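Local atomic coordinates of putative acetyltransferase Sthe_0691 (PDB entry 3SHP), a protein that is probably an acetyltransferase of the GNAT type, expected to move an acetyl group from acetyl-CoA to an acceptor that is not known. Residues Ala57-Ala63 with Gly74-Phe80; Gln83-Phe89 with Leu119-Glu125. All coordinates share one frame; numbering follows the deposited sequence. Where two conformers were deposited one is given.

How the contacts relate
From the N terminus, strand 58-66 runs out and strand 72-80 returns beside it, so contact 1 closes a beta hairpin. A turn leads straight into strand 84-91. That strand pairs with the other edge of strand 72-80; Glu79 N meets Ser86 O at 2.7 Å and Arg77 N meets Arg88 O at 2.9 Å, both probable hydrogen bonds. Contact 2 closes later. Helix 98-116 crosses over, and strand 121-127 comes in parallel to strand 84-91. The two contacts follow in series, neither nested nor crossed. Contact 1 joins strands 58-66 and 72-80 antiparallel, contact 2 joins 84-91 and 121-127 in parallel, and the bonds between 72-80 and 84-91 make the four one sheet.

Contact 1. Residues Ala57-Ala63 with Gly74-Phe80; sequences ARWHLLA and GSCRIEF. With SRT (S,R meso-tartaric acid), chain C.
Trp59 and Glu79 meet side by side as a non-hydrogen-bonded pair. The Glu79 chain lies flat over one face of the indole. Its CB sits 4.0 Å from the centroid of the Trp59 six-membered ring, 8° off the normal, which makes a CH-pi contact. The carboxylate is nearly parallel to the ring, with 18° between the planes. Glu79 CG stands anti to the backbone N (chi1 169°), and this lays the chain along the indole. Arg77 comes at the edge of the same ring instead, with Arg77 CD 3.7 Å from Trp59 CZ3. The Arg77 chain bends at chi3, and Leu61 CD2 lies over one face of its guanidinium. The opposite side of the sheet carries His60, Leu62, Cys76, Ile78 and Phe80. There His60 CD2 touches the edge of the Phe80 ring, 3.6 Å from Phe80 CE1; the two rings meet rim to rim. Further along, Leu62 CD1 packs on Ile78 CD1 at 3.8 Å.

The backbones form an antiparallel beta hairpin of strands 58-66 and 72-80. Three hydrogen-bonded pairs, Arg58-Phe80, His60-Ile78 and Leu62-Cys76, each give two N-H...O bonds. Meso-tartaric acid binds Trp59 on the edge turned away from strand 72-80, where strand 14-18 pairs further along at Leu61 and Ala63. Trp59 N donates to SRT O11 at 3.1 Å, SRT O2 donates to Trp59 O at 2.6 Å, and Asp97 of a second subunit also bonds the ligand.

Outside the pair, Phe35 of the tartrate pocket meets the Trp59 ring edge-to-face. The Glu79 carboxylate is held by Ala39 N and by a salt bridge to Arg149 of a third subunit. Helix 98-116 covers the other side, with Trp112 on Leu62 and Ile78.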
loop_
_atom_site.group_PDB
_atom_site.type_symbol
_atom_site.label_atom_id
_atom_site.label_comp_id
_atom_site.label_asym_id
_atom_site.label_seq_id
_atom_site.Cartn_x
_atom_site.Cartn_y
_atom_site.Cartn_z
ATOM N N ALA A 57 -5.111 22.316 -24.123
ATOM C CA ALA A 57 -5.730 20.999 -24.179
ATOM C C ALA A 57 -7.154 21.053 -23.597
ATOM O O ALA A 57 -7.422 21.804 -22.641
ATOM C CB ALA A 57 -4.878 19.997 -23.438
ATOM N N ARG A 58 -8.068 20.287 -24.187
ATOM C CA ARG A 58 -9.446 20.254 -23.703
ATOM C C ARG A 58 -9.877 18.801 -23.491
ATOM O O ARG A 58 -9.822 18.000 -24.414
ATOM C CB ARG A 58 -10.408 21.006 -24.650
ATOM C CG ARG A 58 -10.210 22.558 -24.709
ATOM C CD ARG A 58 -10.459 23.237 -23.324
ATOM N NE ARG A 58 -10.262 24.693 -23.324
ATOM C CZ ARG A 58 -9.178 25.328 -22.846
ATOM N NH1 ARG A 58 -8.139 24.660 -22.312
ATOM N NH2 ARG A 58 -9.128 26.655 -22.903
ATOM N N TRP A 59 -10.281 18.482 -22.266
ATOM C CA TRP A 59 -10.728 17.146 -21.914
ATOM C C TRP A 59 -12.232 17.107 -21.784
ATOM O O TRP A 59 -12.867 18.053 -21.287
ATOM C CB TRP A 59 -10.142 16.696 -20.586
ATOM C CG TRP A 59 -8.665 16.500 -20.561
ATOM C CD1 TRP A 59 -7.691 17.479 -20.599
ATOM C CD2 TRP A 59 -7.978 15.259 -20.408
ATOM N NE1 TRP A 59 -6.445 16.903 -20.501
ATOM C CE2 TRP A 59 -6.595 15.545 -20.376
ATOM C CE3 TRP A 59 -8.392 13.932 -20.314
ATOM C CZ2 TRP A 59 -5.634 14.547 -20.248
ATOM C CZ3 TRP A 59 -7.439 12.942 -20.187
ATOM C CH2 TRP A 59 -6.076 13.255 -20.149
ATOM N N HIS A 60 -12.810 16.000 -22.218
ATOM C CA HIS A 60 -14.253 15.844 -22.140
ATOM C C HIS A 60 -14.607 14.447 -21.729
ATOM O O HIS A 60 -13.808 13.509 -21.894
ATOM C CB HIS A 60 -14.895 16.219 -23.475
ATOM C CG HIS A 60 -14.676 17.654 -23.839
ATOM N ND1 HIS A 60 -15.376 18.686 -23.247
ATOM C CD2 HIS A 60 -13.790 18.237 -24.691
ATOM C CE1 HIS A 60 -14.950 19.843 -23.737
ATOM N NE2 HIS A 60 -13.989 19.597 -24.618
ATOM N N LEU A 61 -15.798 14.325 -21.171
ATOM C CA LEU A 61 -16.330 13.040 -20.788
ATOM C C LEU A 61 -17.736 12.871 -21.325
ATOM O O LEU A 61 -18.591 13.716 -21.067
ATOM C CB LEU A 61 -16.400 12.979 -19.279
ATOM C CG LEU A 61 -15.208 12.415 -18.558
ATOM C CD1 LEU A 61 -15.491 12.561 -17.038
ATOM C CD2 LEU A 61 -14.996 10.971 -18.967
ATOM N N LEU A 62 -17.964 11.777 -22.050
ATOM C CA LEU A 62 -19.274 11.423 -22.516
ATOM C C LEU A 62 -19.746 10.194 -21.745
ATOM O O LEU A 62 -18.986 9.227 -21.593
ATOM C CB LEU A 62 -19.246 11.120 -24.017
ATOM C CG LEU A 62 -18.830 12.253 -24.974
ATOM C CD1 LEU A 62 -18.862 11.763 -26.406
ATOM C CD2 LEU A 62 -19.746 13.485 -24.817
ATOM N N ALA A 63 -20.974 10.236 -21.242
ATOM C CA ALA A 63 -21.591 9.059 -20.671
ATOM C C ALA A 63 -22.126 8.183 -21.777
ATOM O O ALA A 63 -22.678 8.684 -22.775
ATOM C CB ALA A 63 -22.730 9.469 -19.772
ATOM N N GLY A 74 -21.185 3.105 -19.300
ATOM C CA GLY A 74 -19.788 3.367 -19.482
ATOM C C GLY A 74 -19.539 4.822 -19.740
ATOM O O GLY A 74 -20.458 5.645 -19.640
ATOM N N SER A 75 -18.296 5.140 -20.083
ATOM C CA SER A 75 -17.907 6.502 -20.364
ATOM C C SER A 75 -16.899 6.491 -21.494
ATOM O O SER A 75 -16.222 5.491 -21.743
ATOM C CB SER A 75 -17.282 7.142 -19.122
ATOM O OG SER A 75 -16.096 6.461 -18.786
ATOM N N CYS A 76 -16.820 7.602 -22.200
ATOM C CA CYS A 76 -15.819 7.746 -23.224
ATOM C C CYS A 76 -15.012 8.969 -22.840
ATOM O O CYS A 76 -15.549 10.095 -22.803
ATOM C CB CYS A 76 -16.477 7.915 -24.595
ATOM S SG CYS A 76 -15.247 8.233 -25.881
ATOM N N ARG A 77 -13.733 8.767 -22.545
ATOM C CA ARG A 77 -12.884 9.901 -22.204
ATOM C C ARG A 77 -12.150 10.439 -23.425
ATOM O O ARG A 77 -11.454 9.707 -24.119
ATOM C CB ARG A 77 -11.893 9.555 -21.101
ATOM C CG ARG A 77 -11.251 10.819 -20.563
ATOM C CD ARG A 77 -10.209 10.557 -19.483
ATOM N NE ARG A 77 -10.758 10.030 -18.240
ATOM C CZ ARG A 77 -11.244 10.777 -17.245
ATOM N NH1 ARG A 77 -11.288 12.116 -17.345
ATOM N NH2 ARG A 77 -11.685 10.177 -16.135
ATOM N N ILE A 78 -12.320 11.724 -23.695
ATOM C CA ILE A 78 -11.721 12.302 -24.862
ATOM C C ILE A 78 -10.756 13.422 -24.473
ATOM O O ILE A 78 -11.078 14.257 -23.615
ATOM C CB ILE A 78 -12.798 12.894 -25.808
ATOM C CG1 ILE A 78 -13.860 11.837 -26.171
ATOM C CG2 ILE A 78 -12.135 13.459 -27.063
ATOM C CD1 ILE A 78 -15.133 12.445 -26.788
ATOM N N GLU A 79 -9.595 13.461 -25.134
ATOM C CA GLU A 79 -8.628 14.542 -24.921
ATOM C C GLU A 79 -8.299 15.206 -26.263
ATOM O O GLU A 79 -7.787 14.551 -27.173
ATOM C CB GLU A 79 -7.366 13.994 -24.212
ATOM C CG GLU A 79 -6.191 14.955 -24.166
ATOM C CD GLU A 79 -4.818 14.269 -24.119
ATOM O OE1 GLU A 79 -4.707 13.038 -24.378
ATOM O OE2 GLU A 79 -3.837 14.991 -23.829
ATOM N N PHE A 80 -8.637 16.481 -26.405
ATOM C CA PHE A 80 -8.286 17.210 -27.621
ATOM C C PHE A 80 -6.954 17.906 -27.440
ATOM O O PHE A 80 -6.665 18.455 -26.364
ATOM C CB PHE A 80 -9.332 18.272 -28.018
ATOM C CG PHE A 80 -10.645 17.700 -28.471
ATOM C CD1 PHE A 80 -11.784 17.847 -27.683
ATOM C CD2 PHE A 80 -10.748 17.012 -29.674
ATOM C CE1 PHE A 80 -13.001 17.316 -28.076
ATOM C CE2 PHE A 80 -11.980 16.465 -30.085
ATOM C CZ PHE A 80 -13.104 16.618 -29.280
HETATM O O1 SRT C . -9.542 20.858 -18.113
HETATM O O11 SRT C . -10.651 20.536 -19.958
HETATM C C1 SRT C . -10.494 20.320 -18.724
HETATM C C2 SRT C . -11.430 19.396 -17.937
HETATM O O2 SRT C . -12.188 18.515 -18.785
HETATM C C3 SRT C . -12.476 20.125 -17.086
HETATM O O3 SRT C . -12.122 21.496 -16.894
HETATM C C4 SRT C . -12.699 19.421 -15.758
HETATM O O4 SRT C . -11.770 19.355 -14.910
HETATM O O41 SRT C . -13.829 18.927 -15.534
HETATM O O HOH W 1 -11.936 14.064 -19.472
#

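Contact 2. Residues Gln83-Phe89 with Leu119-Glu125; sequences QTASLRF and LLVITVE
A beta-alpha-beta unit is closed here: strand 84-91 and strand 121-127 lie side by side and parallel, and Arg88 meets Glu125 toward the C-terminal part of both strands. The two side chains run alongside each other. Arg88 grips the carboxylate side-on with two nitrogens, NE to Glu125 OE1 at 2.9 Å and NH1 to Glu125 OE2 at 2.9 Å. Both oxygens are near the guanidinium plane, but both are approached from above the carboxylate plane. The two planes are therefore well turned, 64° apart. Arg88 CG lies between the backbone N and the carbonyl carbon (chi1 77°), and a bend at chi3 brings NE and NH1 round to the acid. Arg41 forms a second salt bridge to Glu125 OE2, and Asn38 O accepts from Arg88 NH2.

Helix 98-116 makes the crossover between the strands and packs, with Leu113 on Leu87, on the side of the sheet that bears Ala85, Leu87, Ile122 and Val124. On that side Ala85 CB meets Leu119 CD1 at 3.6 Å. Leu87 CG touches Val124 CG2 at 3.9 Å, and the Phe89 ring turns its edge to Val124 CG1.

The backbone bonds alternate in the parallel pattern from Ala85 N to Glu125 N. At the start Gln83 O takes two donors, Leu120 N at 2.8 Å and Val121 N at 3.3 Å. The opposite side bears Thr84, Ser86, Val121 and Thr123. A water there donates to Ser86 OG and bonds Thr123 OG1, whose protein partner is Gln165 of strand 157-167. Another water, beyond the last backbone bond, links Phe89 N to Glu125 O.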
loop_
_atom_site.group_PDB
_atom_site.type_symbol
_atom_site.label_atom_id
_atom_site.label_comp_id
_atom_site.label_asym_id
_atom_site.label_seq_id
_atom_site.Cartn_x
_atom_site.Cartn_y
_atom_site.Cartn_z
ATOM N N GLN A 83 -4.887 19.755 -33.094
ATOM C CA GLN A 83 -5.470 19.106 -34.247
ATOM C C GLN A 83 -5.689 17.612 -34.034
ATOM O O GLN A 83 -5.790 16.855 -35.005
ATOM C CB GLN A 83 -4.553 19.348 -35.434
ATOM C CG GLN A 83 -4.871 20.682 -36.121
ATOM C CD GLN A 83 -3.671 21.338 -36.734
ATOM O OE1 GLN A 83 -2.518 21.011 -36.419
ATOM N NE2 GLN A 83 -3.925 22.301 -37.603
ATOM N N THR A 84 -5.737 17.195 -32.763
ATOM C CA THR A 84 -5.801 15.776 -32.413
ATOM C C THR A 84 -6.961 15.481 -31.489
ATOM O O THR A 84 -7.388 16.348 -30.724
ATOM C CB THR A 84 -4.513 15.298 -31.712
ATOM O OG1 THR A 84 -4.360 15.993 -30.470
ATOM C CG2 THR A 84 -3.274 15.557 -32.593
ATOM N N ALA A 85 -7.478 14.258 -31.572
ATOM C CA ALA A 85 -8.424 13.766 -30.592
ATOM C C ALA A 85 -7.988 12.368 -30.192
ATOM O O ALA A 85 -7.733 11.530 -31.058
ATOM C CB ALA A 85 -9.808 13.723 -31.168
ATOM N N SER A 86 -7.876 12.143 -28.884
ATOM C CA SER A 86 -7.484 10.866 -28.322
ATOM C C SER A 86 -8.584 10.413 -27.371
ATOM O O SER A 86 -9.162 11.228 -26.655
ATOM C CB SER A 86 -6.156 11.010 -27.575
ATOM O OG SER A 86 -5.160 11.532 -28.441
ATOM N N LEU A 87 -8.873 9.121 -27.358
ATOM C CA LEU A 87 -9.963 8.605 -26.534
ATOM C C LEU A 87 -9.821 7.161 -26.104
ATOM O O LEU A 87 -9.140 6.355 -26.747
ATOM C CB LEU A 87 -11.304 8.761 -27.228
ATOM C CG LEU A 87 -11.464 8.192 -28.617
ATOM C CD1 LEU A 87 -12.867 7.632 -28.758
ATOM C CD2 LEU A 87 -11.198 9.296 -29.661
ATOM N N ARG A 88 -10.484 6.858 -25.007
ATOM C CA ARG A 88 -10.527 5.520 -24.461
ATOM C C ARG A 88 -11.887 5.340 -23.799
ATOM O O ARG A 88 -12.568 6.320 -23.486
ATOM C CB ARG A 88 -9.361 5.296 -23.470
ATOM C CG ARG A 88 -9.480 5.909 -22.055
ATOM C CD ARG A 88 -8.496 5.215 -21.020
ATOM N NE ARG A 88 -7.091 5.340 -21.436
ATOM C CZ ARG A 88 -6.304 6.386 -21.163
ATOM N NH1 ARG A 88 -5.053 6.424 -21.629
ATOM N NH2 ARG A 88 -6.763 7.402 -20.427
ATOM N N PHE A 89 -12.290 4.101 -23.604
ATOM C CA PHE A 89 -13.609 3.804 -23.058
ATOM C C PHE A 89 -13.420 3.104 -21.730
ATOM O O PHE A 89 -12.459 2.347 -21.562
ATOM C CB PHE A 89 -14.389 2.876 -24.000
ATOM C CG PHE A 89 -14.634 3.462 -25.363
ATOM C CD1 PHE A 89 -15.767 4.224 -25.613
ATOM C CD2 PHE A 89 -13.724 3.260 -26.391
ATOM C CE1 PHE A 89 -16.000 4.771 -26.870
ATOM C CE2 PHE A 89 -13.937 3.813 -27.654
ATOM C CZ PHE A 89 -15.089 4.565 -27.900
ATOM N N LEU A 119 -9.875 17.976 -37.147
ATOM C CA LEU A 119 -8.851 17.061 -36.676
ATOM C C LEU A 119 -8.045 16.506 -37.821
ATOM O O LEU A 119 -8.589 16.200 -38.882
ATOM C CB LEU A 119 -9.495 15.909 -35.921
ATOM C CG LEU A 119 -10.386 16.303 -34.763
ATOM C CD1 LEU A 119 -11.057 15.034 -34.256
ATOM C CD2 LEU A 119 -9.589 16.993 -33.651
ATOM N N LEU A 120 -6.745 16.388 -37.599
ATOM C CA LEU A 120 -5.877 15.692 -38.534
ATOM C C LEU A 120 -5.596 14.273 -38.003
ATOM O O LEU A 120 -5.181 13.407 -38.779
ATOM C CB LEU A 120 -4.583 16.497 -38.777
ATOM C CG LEU A 120 -4.836 17.916 -39.338
ATOM C CD1 LEU A 120 -3.550 18.734 -39.577
ATOM C CD2 LEU A 120 -5.684 17.878 -40.626
ATOM N N VAL A 121 -5.851 14.039 -36.704
ATOM C CA VAL A 121 -5.554 12.744 -36.048
ATOM C C VAL A 121 -6.609 12.356 -35.015
ATOM O O VAL A 121 -6.999 13.171 -34.163
ATOM C CB VAL A 121 -4.178 12.747 -35.341
ATOM C CG1 VAL A 121 -3.750 11.338 -34.980
ATOM C CG2 VAL A 121 -3.120 13.388 -36.212
ATOM N N ILE A 122 -7.082 11.116 -35.120
ATOM C CA ILE A 122 -7.975 10.494 -34.140
ATOM C C ILE A 122 -7.281 9.226 -33.664
ATOM O O ILE A 122 -6.799 8.437 -34.489
ATOM C CB ILE A 122 -9.346 10.115 -34.767
ATOM C CG1 ILE A 122 -10.034 11.354 -35.355
ATOM C CG2 ILE A 122 -10.265 9.455 -33.738
ATOM C CD1 ILE A 122 -11.403 11.070 -36.070
ATOM N N THR A 123 -7.243 9.037 -32.344
ATOM C CA THR A 123 -6.422 8.016 -31.718
ATOM C C THR A 123 -7.290 7.339 -30.647
ATOM O O THR A 123 -7.820 8.011 -29.741
ATOM C CB THR A 123 -5.126 8.648 -31.107
ATOM O OG1 THR A 123 -4.373 9.308 -32.134
ATOM C CG2 THR A 123 -4.222 7.604 -30.463
ATOM N N VAL A 124 -7.450 6.023 -30.777
ATOM C CA VAL A 124 -8.340 5.237 -29.913
ATOM C C VAL A 124 -7.624 4.006 -29.336
ATOM O O VAL A 124 -7.000 3.228 -30.074
ATOM C CB VAL A 124 -9.592 4.749 -30.689
ATOM C CG1 VAL A 124 -10.632 4.162 -29.737
ATOM C CG2 VAL A 124 -10.218 5.906 -31.513
ATOM N N GLU A 125 -7.752 3.809 -28.029
ATOM C CA GLU A 125 -7.237 2.612 -27.352
ATOM C C GLU A 125 -8.264 1.496 -27.472
ATOM O O GLU A 125 -9.463 1.716 -27.156
ATOM C CB GLU A 125 -7.009 2.888 -25.864
ATOM C CG GLU A 125 -5.916 3.879 -25.552
ATOM C CD GLU A 125 -5.521 3.873 -24.045
ATOM O OE1 GLU A 125 -6.261 3.273 -23.223
ATOM O OE2 GLU A 125 -4.476 4.479 -23.692
HETATM O O HOH W 2 -4.523 11.836 -31.333
HETATM O O HOH W 3 -10.629 2.088 -24.588
#